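Adenylosuccinate lyase (Francisella tularensis subsp. tularensis SCHU S4, PDB 4EEI) probably catalyses two steps of purine biosynthesis, releasing fumarate from adenylosuccinate to give AMP and from the succinyl-carboxamide ribotide (SAICAR) to give AICAR. Local coordinates at residues Leu24-Ala29 / Ser95-Ser100; Ile134-Arg139 / Glu146-Gly151; Glu239-His244 / Lys269-Thr274. All coordinates share one frame; numbering follows the deposited sequence. Where two conformers were deposited one is given.

Contact 1 (Leu24-Ala29 / Ser95-Ser100); sequences LEVELA and SDIIDS. With AMP (adenosine monophosphate), chain O; EDO (1,2-ethanediol), chain P.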
loop_
_atom_site.group_PDB
_atom_site.type_symbol
_atom_site.label_atom_id
_atom_site.label_comp_id
_atom_site.label_asym_id
_atom_site.label_seq_id
_atom_site.Cartn_x
_atom_site.Cartn_y
_atom_site.Cartn_z
ATOM N N LEU B 24 -5.876 33.799 -6.493
ATOM C CA LEU B 24 -5.865 35.223 -6.810
ATOM C C LEU B 24 -4.465 35.811 -6.661
ATOM O O LEU B 24 -4.027 36.601 -7.501
ATOM C CB LEU B 24 -6.862 35.982 -5.931
ATOM C CG LEU B 24 -6.892 37.492 -6.204
ATOM C CD1 LEU B 24 -7.325 37.784 -7.641
ATOM C CD2 LEU B 24 -7.810 38.204 -5.216
ATOM N N GLU B 25 -3.765 35.431 -5.596
ATOM C CA GLU B 25 -2.410 35.925 -5.363
ATOM C C GLU B 25 -1.478 35.510 -6.503
ATOM O O GLU B 25 -0.649 36.300 -6.968
ATOM C CB GLU B 25 -1.868 35.413 -4.021
ATOM C CG GLU B 25 -0.461 35.923 -3.711
ATOM C CD GLU B 25 0.122 35.360 -2.416
ATOM O OE1 GLU B 25 -0.629 34.750 -1.623
ATOM O OE2 GLU B 25 1.344 35.530 -2.199
ATOM N N VAL B 26 -1.619 34.267 -6.956
ATOM C CA VAL B 26 -0.845 33.764 -8.089
ATOM C C VAL B 26 -1.183 34.477 -9.402
ATOM O O VAL B 26 -0.277 34.842 -10.167
ATOM C CB VAL B 26 -1.019 32.239 -8.220
ATOM C CG1 VAL B 26 -0.278 31.715 -9.429
ATOM C CG2 VAL B 26 -0.517 31.566 -6.957
ATOM N N GLU B 27 -2.473 34.676 -9.669
ATOM C CA GLU B 27 -2.893 35.419 -10.862
ATOM C C GLU B 27 -2.304 36.830 -10.865
ATOM O O GLU B 27 -1.917 37.353 -11.912
ATOM C CB GLU B 27 -4.423 35.537 -10.933
ATOM C CG GLU B 27 -5.182 34.239 -11.213
ATOM C CD GLU B 27 -5.257 33.885 -12.698
ATOM O OE1 GLU B 27 -4.517 34.487 -13.514
ATOM O OE2 GLU B 27 -6.066 32.995 -13.053
ATOM N N LEU B 28 -2.239 37.449 -9.694
ATOM C CA LEU B 28 -1.791 38.836 -9.618
ATOM C C LEU B 28 -0.276 38.918 -9.683
ATOM O O LEU B 28 0.278 39.940 -10.077
ATOM C CB LEU B 28 -2.316 39.502 -8.345
ATOM C CG LEU B 28 -3.830 39.663 -8.319
ATOM C CD1 LEU B 28 -4.281 40.304 -7.014
ATOM C CD2 LEU B 28 -4.271 40.491 -9.519
ATOM N N ALA B 29 0.395 37.839 -9.291
ATOM C CA ALA B 29 1.853 37.786 -9.407
ATOM C C ALA B 29 2.292 37.809 -10.873
ATOM O O ALA B 29 3.173 38.592 -11.256
ATOM C CB ALA B 29 2.409 36.561 -8.696
ATOM N N SER B 95 -3.590 25.350 -14.960
ATOM C CA SER B 95 -2.776 24.695 -13.941
ATOM C C SER B 95 -1.512 25.464 -13.539
ATOM O O SER B 95 -0.897 25.137 -12.529
ATOM C CB SER B 95 -2.458 23.247 -14.329
ATOM O OG SER B 95 -3.577 22.419 -14.087
ATOM N N ASP B 96 -1.114 26.472 -14.314
ATOM C CA ASP B 96 -0.067 27.374 -13.840
ATOM C C ASP B 96 -0.589 28.025 -12.569
ATOM O O ASP B 96 0.143 28.223 -11.601
ATOM C CB ASP B 96 0.223 28.486 -14.859
ATOM C CG ASP B 96 1.039 28.015 -16.056
ATOM O OD1 ASP B 96 1.844 27.072 -15.920
ATOM O OD2 ASP B 96 0.881 28.622 -17.141
ATOM N N ILE B 97 -1.875 28.355 -12.575
ATOM C CA ILE B 97 -2.480 29.012 -11.423
ATOM C C ILE B 97 -2.768 28.009 -10.309
ATOM O O ILE B 97 -2.411 28.230 -9.148
ATOM C CB ILE B 97 -3.778 29.746 -11.806
ATOM C CG1 ILE B 97 -3.538 30.714 -12.969
ATOM C CG2 ILE B 97 -4.362 30.474 -10.594
ATOM C CD1 ILE B 97 -2.450 31.763 -12.711
ATOM N N ILE B 98 -3.414 26.902 -10.658
ATOM C CA ILE B 98 -3.813 25.907 -9.654
ATOM C C ILE B 98 -2.615 25.353 -8.897
ATOM O O ILE B 98 -2.619 25.307 -7.667
ATOM C CB ILE B 98 -4.539 24.713 -10.297
ATOM C CG1 ILE B 98 -5.829 25.162 -10.970
ATOM C CG2 ILE B 98 -4.830 23.636 -9.258
ATOM C CD1 ILE B 98 -6.433 24.107 -11.893
ATOM N N ASP B 99 -1.600 24.916 -9.634
ATOM C CA ASP B 99 -0.466 24.244 -9.017
ATOM C C ASP B 99 0.413 25.211 -8.237
ATOM O O ASP B 99 0.952 24.852 -7.196
ATOM C CB ASP B 99 0.356 23.476 -10.067
ATOM C CG ASP B 99 -0.331 22.195 -10.539
ATOM O OD1 ASP B 99 -1.413 21.841 -10.007
ATOM O OD2 ASP B 99 0.229 21.531 -11.440
ATOM N N SER B 100 0.562 26.433 -8.734
ATOM C CA SER B 100 1.340 27.425 -8.008
ATOM C C SER B 100 0.625 27.821 -6.719
ATOM O O SER B 100 1.252 27.990 -5.672
ATOM C CB SER B 100 1.628 28.640 -8.892
ATOM O OG SER B 100 2.470 28.275 -9.975
HETATM P P AMP O . -12.116 17.326 -10.652
HETATM O O1P AMP O . -13.397 17.165 -9.874
HETATM O O2P AMP O . -11.751 16.137 -11.501
HETATM O O3P AMP O . -10.972 17.894 -9.852
HETATM O "O5'" AMP O . -12.451 18.482 -11.720
HETATM C "C5'" AMP O . -11.413 19.081 -12.494
HETATM C "C4'" AMP O . -11.891 20.423 -13.036
HETATM O "O4'" AMP O . -10.861 21.035 -13.816
HETATM C "C3'" AMP O . -13.098 20.252 -13.944
HETATM O "O3'" AMP O . -14.089 21.213 -13.582
HETATM C "C2'" AMP O . -12.590 20.552 -15.337
HETATM O "O2'" AMP O . -13.574 21.248 -16.104
HETATM C "C1'" AMP O . -11.374 21.426 -15.090
HETATM N N9 AMP O . -10.360 21.240 -16.155
HETATM C C8 AMP O . -10.560 20.636 -17.338
HETATM N N7 AMP O . -9.429 20.638 -18.084
HETATM C C5 AMP O . -8.476 21.261 -17.368
HETATM C C6 AMP O . -7.050 21.608 -17.563
HETATM N N6 AMP O . -6.403 21.279 -18.705
HETATM N N1 AMP O . -6.423 22.262 -16.563
HETATM C C2 AMP O . -7.057 22.594 -15.423
HETATM N N3 AMP O . -8.348 22.310 -15.179
HETATM C C4 AMP O . -9.097 21.657 -16.097
HETATM C C1 EDO P . 3.157 21.219 -5.178
HETATM O O1 EDO P . 4.108 20.390 -5.873
HETATM C C2 EDO P . 2.153 21.821 -6.161
HETATM O O2 EDO P . 2.858 22.611 -7.124
#
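I97 lies over one face of the E27 carboxylate, its CG1-CD1 bond almost level with the plane of that group: I97 CD1 is 3.5 Å from E27 CD, and I97 CG1 is 3.4 Å from E27 OE2. The same OE2 is hydrogen-bonded to H89 ND1. The other flat group is the adenine of AMP: I98 CD1 lies near its plane, 3.9 Å from C2, whereas S95 OG, 3.7 Å from C2, is displaced from it. E27 reaches its position by folding back at chi2 (-83°), and its side chain meets that of I97 at about a right angle. The contact is a helix-helix crossing in the fumarase/aspartase fold of the lyase 1 family, joining helix 16-33 to the first turns of the long helix 94-131. The short segments run at 127°, with their axes 8.9 Å apart. V26 forms the other half of the interface. Its CG1, anti to the backbone N (chi1 177°), lies 3.7 Å from S100 CB and also touches I97 CD1, while CG2 leans on the S100 backbone.

Another flank of helix 94-131 lines the AMP pocket, where R301 also bonds to S95 OG. D96 grips the loop at S181 and G182 through their backbone N-H groups. No hydrogen bond joins the two segments, but within the second S100 OG donates to D96 O at 2.8 Å, and Q179 N also bonds to this hydroxyl.

Contact 2 (Ile134-Arg139 / Glu146-Gly151); sequences IITMGR and EPMSFG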
loop_
_atom_site.group_PDB
_atom_site.type_symbol
_atom_site.label_atom_id
_atom_site.label_comp_id
_atom_site.label_asym_id
_atom_site.label_seq_id
_atom_site.Cartn_x
_atom_site.Cartn_y
_atom_site.Cartn_z
ATOM N N ILE B 134 16.061 6.814 35.792
ATOM C CA ILE B 134 15.257 5.673 36.207
ATOM C C ILE B 134 15.760 4.409 35.529
ATOM O O ILE B 134 15.995 4.404 34.321
ATOM C CB ILE B 134 13.778 5.904 35.860
ATOM C CG1 ILE B 134 13.269 7.166 36.563
ATOM C CG2 ILE B 134 12.938 4.695 36.227
ATOM C CD1 ILE B 134 11.827 7.523 36.230
ATOM N N ILE B 135 15.930 3.335 36.295
ATOM C CA ILE B 135 16.374 2.076 35.698
ATOM C C ILE B 135 15.168 1.170 35.419
ATOM O O ILE B 135 14.281 1.017 36.265
ATOM C CB ILE B 135 17.460 1.374 36.557
ATOM C CG1 ILE B 135 18.051 0.172 35.820
ATOM C CG2 ILE B 135 16.920 0.971 37.914
ATOM C CD1 ILE B 135 19.411 -0.246 36.374
ATOM N N THR B 136 15.124 0.609 34.210
ATOM C CA THR B 136 14.000 -0.230 33.792
ATOM C C THR B 136 14.536 -1.500 33.144
ATOM O O THR B 136 15.720 -1.573 32.805
ATOM C CB THR B 136 13.098 0.509 32.792
ATOM O OG1 THR B 136 11.914 -0.259 32.537
ATOM C CG2 THR B 136 13.840 0.742 31.476
ATOM N N MET B 137 13.679 -2.506 32.987
ATOM C CA MET B 137 14.071 -3.708 32.256
ATOM C C MET B 137 13.901 -3.506 30.754
ATOM O O MET B 137 12.787 -3.242 30.270
ATOM C CB MET B 137 13.246 -4.924 32.693
ATOM C CG MET B 137 13.580 -5.460 34.071
ATOM S SD MET B 137 15.341 -5.818 34.239
ATOM C CE MET B 137 15.570 -6.934 32.854
ATOM N N GLY B 138 15.003 -3.618 30.017
ATOM C CA GLY B 138 14.942 -3.687 28.565
ATOM C C GLY B 138 14.330 -5.019 28.168
ATOM O O GLY B 138 14.458 -6.009 28.902
ATOM N N ARG B 139 13.653 -5.048 27.021
ATOM C CA ARG B 139 12.932 -6.238 26.592
ATOM C C ARG B 139 13.159 -6.513 25.116
ATOM O O ARG B 139 13.007 -5.622 24.270
ATOM C CB ARG B 139 11.422 -6.069 26.829
ATOM C CG ARG B 139 10.969 -6.126 28.305
ATOM C CD ARG B 139 9.461 -5.874 28.386
ATOM N NE ARG B 139 8.956 -5.661 29.751
ATOM C CZ ARG B 139 8.991 -4.490 30.388
ATOM N NH1 ARG B 139 9.535 -3.425 29.807
ATOM N NH2 ARG B 139 8.489 -4.381 31.610
ATOM N N GLU B 146 18.112 -7.019 29.716
ATOM C CA GLU B 146 18.996 -6.336 30.647
ATOM C C GLU B 146 18.410 -4.984 31.031
ATOM O O GLU B 146 17.651 -4.389 30.268
ATOM C CB GLU B 146 20.380 -6.138 30.027
ATOM C CG GLU B 146 21.167 -7.421 29.821
ATOM C CD GLU B 146 22.560 -7.167 29.277
ATOM O OE1 GLU B 146 22.870 -6.004 28.945
ATOM O OE2 GLU B 146 23.346 -8.132 29.182
ATOM N N PRO B 147 18.767 -4.501 32.214
ATOM C CA PRO B 147 18.354 -3.162 32.642
ATOM C C PRO B 147 18.902 -2.089 31.709
ATOM O O PRO B 147 19.912 -2.310 31.044
ATOM C CB PRO B 147 18.984 -3.027 34.031
ATOM C CG PRO B 147 19.195 -4.428 34.494
ATOM C CD PRO B 147 19.536 -5.200 33.256
ATOM N N MET B 148 18.236 -0.941 31.667
ATOM C CA MET B 148 18.653 0.164 30.811
ATOM C C MET B 148 18.046 1.420 31.405
ATOM O O MET B 148 17.272 1.344 32.357
ATOM C CB MET B 148 18.099 -0.028 29.403
ATOM C CG MET B 148 16.574 0.003 29.386
ATOM S SD MET B 148 15.876 -0.337 27.762
ATOM C CE MET B 148 16.425 1.112 26.839
ATOM N N SER B 149 18.366 2.577 30.838
ATOM C CA SER B 149 17.737 3.817 31.281
ATOM C C SER B 149 16.336 3.935 30.675
ATOM O O SER B 149 16.165 3.769 29.472
ATOM C CB SER B 149 18.570 5.015 30.851
ATOM O OG SER B 149 17.787 6.189 30.893
ATOM N N PHE B 150 15.337 4.225 31.501
ATOM C CA PHE B 150 13.966 4.378 31.007
ATOM C C PHE B 150 13.915 5.566 30.053
ATOM O O PHE B 150 13.204 5.545 29.039
ATOM C CB PHE B 150 13.010 4.596 32.185
ATOM C CG PHE B 150 11.543 4.495 31.824
ATOM C CD1 PHE B 150 10.798 5.632 31.562
ATOM C CD2 PHE B 150 10.908 3.258 31.770
ATOM C CE1 PHE B 150 9.439 5.542 31.254
ATOM C CE2 PHE B 150 9.556 3.160 31.451
ATOM C CZ PHE B 150 8.824 4.304 31.199
ATOM N N GLY B 151 14.696 6.599 30.362
ATOM C CA GLY B 151 14.735 7.792 29.529
ATOM C C GLY B 151 15.208 7.539 28.111
ATOM O O GLY B 151 14.887 8.296 27.187
#
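T136 and M148 face each other as the hydrogen-bonded pair of an antiparallel beta hairpin, strands 135-140 and 143-149. T136 N donates to M148 O at 2.9 Å, nearly straight at 172°, and M148 N returns a more bent bond to T136 O. That carbonyl also receives a short CA-H...O contact from P147 CA at 3.1 Å. Nearer the turn, G138 N bonds to E146 O from above the carbonyl plane, bent at 141°.

Packing is closest on the face that carries T136 and M148. M148 takes the crowded position at chi1 (63°), with CG between the backbone N and carbonyl carbon, and runs alongside T136: its CG is 3.5 Å from T136 CG2. Farther along, M148 SD rests 3.6 Å from G138 CA, where no side chain intervenes. F150 presents the edge of its ring to T136, CD2 lying 3.7 Å from T136 CB, and F150 N closes this end of the hairpin with a bond to I134 O.

The other face is looser. I135 CD1 touches P147 CB at 3.7 Å, and M137, bent at chi2 and chi3, brings SD to 4.1 Å from P147 CG and CE to 3.9 Å from E146 C. Beyond it E146 is partly exposed, but the third subunit borders this side: its N186 bonds to both E146 OE1 and P147 O. The first strand ends at S140, and H141 follows in the turn; both are seen to bind ligands, succinate and AMP respectively, in structures of this enzyme, though not in this chain. Helix 338-346 packs through I341 against I134, T136 and F150, while helix 411-418 meets I135 through F411 and K415, and P147 through Y418.

Contact 3 (Glu239-His244 / Lys269-Thr274); sequences EIRHLH and KNPIST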
loop_
_atom_site.group_PDB
_atom_site.type_symbol
_atom_site.label_atom_id
_atom_site.label_comp_id
_atom_site.label_asym_id
_atom_site.label_seq_id
_atom_site.Cartn_x
_atom_site.Cartn_y
_atom_site.Cartn_z
ATOM N N GLU B 239 4.772 1.636 21.998
ATOM C CA GLU B 239 5.583 1.576 23.208
ATOM C C GLU B 239 4.768 2.004 24.427
ATOM O O GLU B 239 4.777 1.338 25.466
ATOM C CB GLU B 239 6.825 2.458 23.064
ATOM C CG GLU B 239 7.697 2.518 24.319
ATOM C CD GLU B 239 8.493 1.244 24.577
ATOM O OE1 GLU B 239 8.733 0.479 23.621
ATOM O OE2 GLU B 239 8.893 1.015 25.746
ATOM N N ILE B 240 4.054 3.113 24.315
ATOM C CA ILE B 240 3.258 3.556 25.457
ATOM C C ILE B 240 2.137 2.552 25.770
ATOM O O ILE B 240 1.877 2.253 26.943
ATOM C CB ILE B 240 2.727 4.981 25.250
ATOM C CG1 ILE B 240 3.897 5.965 25.275
ATOM C CG2 ILE B 240 1.737 5.364 26.353
ATOM C CD1 ILE B 240 3.579 7.321 24.669
ATOM N N ARG B 241 1.496 2.018 24.732
ATOM C CA ARG B 241 0.403 1.058 24.929
ATOM C C ARG B 241 0.872 -0.204 25.643
ATOM O O ARG B 241 0.158 -0.753 26.489
ATOM C CB ARG B 241 -0.254 0.701 23.590
ATOM C CG ARG B 241 -1.105 1.823 22.982
ATOM C CD ARG B 241 -1.415 1.537 21.510
ATOM N NE ARG B 241 -2.115 0.268 21.332
ATOM C CZ ARG B 241 -2.299 -0.322 20.156
ATOM N NH1 ARG B 241 -1.836 0.244 19.050
ATOM N NH2 ARG B 241 -2.933 -1.482 20.089
ATOM N N HIS B 242 2.069 -0.663 25.297
ATOM C CA HIS B 242 2.699 -1.804 25.972
ATOM C C HIS B 242 2.948 -1.516 27.448
ATOM O O HIS B 242 2.642 -2.331 28.314
ATOM C CB HIS B 242 4.057 -2.116 25.335
ATOM C CG HIS B 242 3.981 -2.934 24.092
ATOM N ND1 HIS B 242 3.243 -4.095 24.004
ATOM C CD2 HIS B 242 4.602 -2.790 22.890
ATOM C CE1 HIS B 242 3.397 -4.621 22.798
ATOM N NE2 HIS B 242 4.210 -3.839 22.106
ATOM N N LEU B 243 3.534 -0.358 27.729
ATOM C CA LEU B 243 3.897 -0.002 29.091
ATOM C C LEU B 243 2.659 0.292 29.945
ATOM O O LEU B 243 2.711 0.227 31.170
ATOM C CB LEU B 243 4.850 1.202 29.092
ATOM C CG LEU B 243 6.203 1.032 28.396
ATOM C CD1 LEU B 243 6.902 2.375 28.334
ATOM C CD2 LEU B 243 7.085 0.020 29.116
ATOM N N HIS B 244 1.543 0.598 29.285
ATOM C CA HIS B 244 0.308 0.988 29.961
ATOM C C HIS B 244 -0.528 -0.242 30.355
ATOM O O HIS B 244 -1.388 -0.157 31.221
ATOM C CB HIS B 244 -0.491 1.910 29.026
ATOM C CG HIS B 244 -1.540 2.734 29.705
ATOM N ND1 HIS B 244 -2.388 2.234 30.668
ATOM C CD2 HIS B 244 -1.896 4.031 29.530
ATOM C CE1 HIS B 244 -3.211 3.189 31.069
ATOM N NE2 HIS B 244 -2.938 4.287 30.383
ATOM N N LYS B 269 -8.342 4.183 33.582
ATOM C CA LYS B 269 -6.996 4.291 33.039
ATOM C C LYS B 269 -6.840 3.316 31.874
ATOM O O LYS B 269 -6.948 2.104 32.049
ATOM C CB LYS B 269 -5.955 3.988 34.117
ATOM C CG LYS B 269 -5.800 5.077 35.166
ATOM C CD LYS B 269 -4.744 4.700 36.193
ATOM C CE LYS B 269 -4.499 5.830 37.179
ATOM N NZ LYS B 269 -5.479 5.814 38.298
ATOM N N ASN B 270 -6.683 4.001 30.744
ATOM C CA ASN B 270 -6.511 3.348 29.448
ATOM C C ASN B 270 -5.560 4.136 28.548
ATOM O O ASN B 270 -5.601 5.364 28.542
ATOM C CB ASN B 270 -7.861 3.171 28.749
ATOM C CG ASN B 270 -8.782 2.217 29.484
ATOM O OD1 ASN B 270 -8.423 1.072 29.754
ATOM N ND2 ASN B 270 -9.980 2.686 29.808
ATOM N N PRO B 271 -4.935 3.440 27.603
ATOM C CA PRO B 271 -4.150 4.227 26.641
ATOM C C PRO B 271 -4.995 4.631 25.438
ATOM O O PRO B 271 -4.625 4.332 24.306
ATOM C CB PRO B 271 -3.050 3.248 26.206
ATOM C CG PRO B 271 -3.691 1.883 26.350
ATOM C CD PRO B 271 -4.610 2.001 27.554
ATOM N N ILE B 272 -6.114 5.309 25.673
ATOM C CA ILE B 272 -7.010 5.646 24.572
ATOM C C ILE B 272 -6.394 6.632 23.592
ATOM O O ILE B 272 -6.709 6.605 22.404
ATOM C CB ILE B 272 -8.363 6.186 25.068
ATOM C CG1 ILE B 272 -8.145 7.319 26.068
ATOM C CG2 ILE B 272 -9.203 5.045 25.658
ATOM C CD1 ILE B 272 -9.417 8.047 26.453
ATOM N N SER B 273 -5.507 7.501 24.068
ATOM C CA SER B 273 -4.886 8.477 23.161
ATOM C C SER B 273 -3.911 7.828 22.187
ATOM O O SER B 273 -3.955 8.069 20.974
ATOM C CB SER B 273 -4.192 9.585 23.956
ATOM O OG SER B 273 -3.698 10.579 23.090
ATOM N N THR B 274 -3.027 6.986 22.707
ATOM C CA THR B 274 -2.049 6.348 21.836
ATOM C C THR B 274 -2.720 5.343 20.894
ATOM O O THR B 274 -2.204 5.056 19.809
ATOM C CB THR B 274 -0.886 5.731 22.637
ATOM O OG1 THR B 274 -1.408 4.998 23.753
ATOM C CG2 THR B 274 0.010 6.847 23.168
HETATM O O HOH W 1 -4.857 6.436 31.457
#
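K269 begins the contact modestly, its CB 4.2 Å from H244 CE1 on helix 217-244. K269 and N270 close the fumarase/aspartase signature sequence, much of it not modelled here, consistent with a mobile loop, and P271 leads into helix 272-293; the contact thus joins two long helices of the bundle across the base of that loop. The K269 side chain leads away to a cation-pi contact with Y252. N270 O accepts a hydrogen bond from a water (3.2 Å), which lies in the imidazole plane at its edge and is also bonded to H244 NE2; NE2 itself is 3.2 Å from N270 C. P271 follows, N-cap of the helix and centre of an inverse gamma turn. Its CD sits over the face of the H244 ring in a CH-pi contact, 3.7 Å from the centroid and 5° off the normal. CG anti to the backbone N (chi1 -161°) carries the imidazole to this segment, and chi2 of -43° turns its face to P271. M143 and H141 of the fourth subunit pack on H244 and P271 respectively. One turn on, T274 drops between I240 and R241: its CG2 is 3.9 Å from I240 CB, and its OG1 lies 3.3 Å from R241 CG.

How the contacts relate
All three contacts are largely buried, but they lie in two distant regions. Contact 1 is on the opposite side of the chain's centre from the others, its centre about 55 Å from that of contact 2 and 46 Å from that of contact 3; even so, helix 94-131 is followed in the chain by strand 135-140. Contacts 2 and 3 are neighbours, with F150 and R139 packing on L243, and both are reached by the third and fourth subunits. Backbone hydrogen bonds hold contact 2, whereas side chains carry the others: aliphatic packing of V26 and I97 between helices in contact 1, proline on imidazole where a helix meets a loop in contact 3. No other subunit touches contact 1.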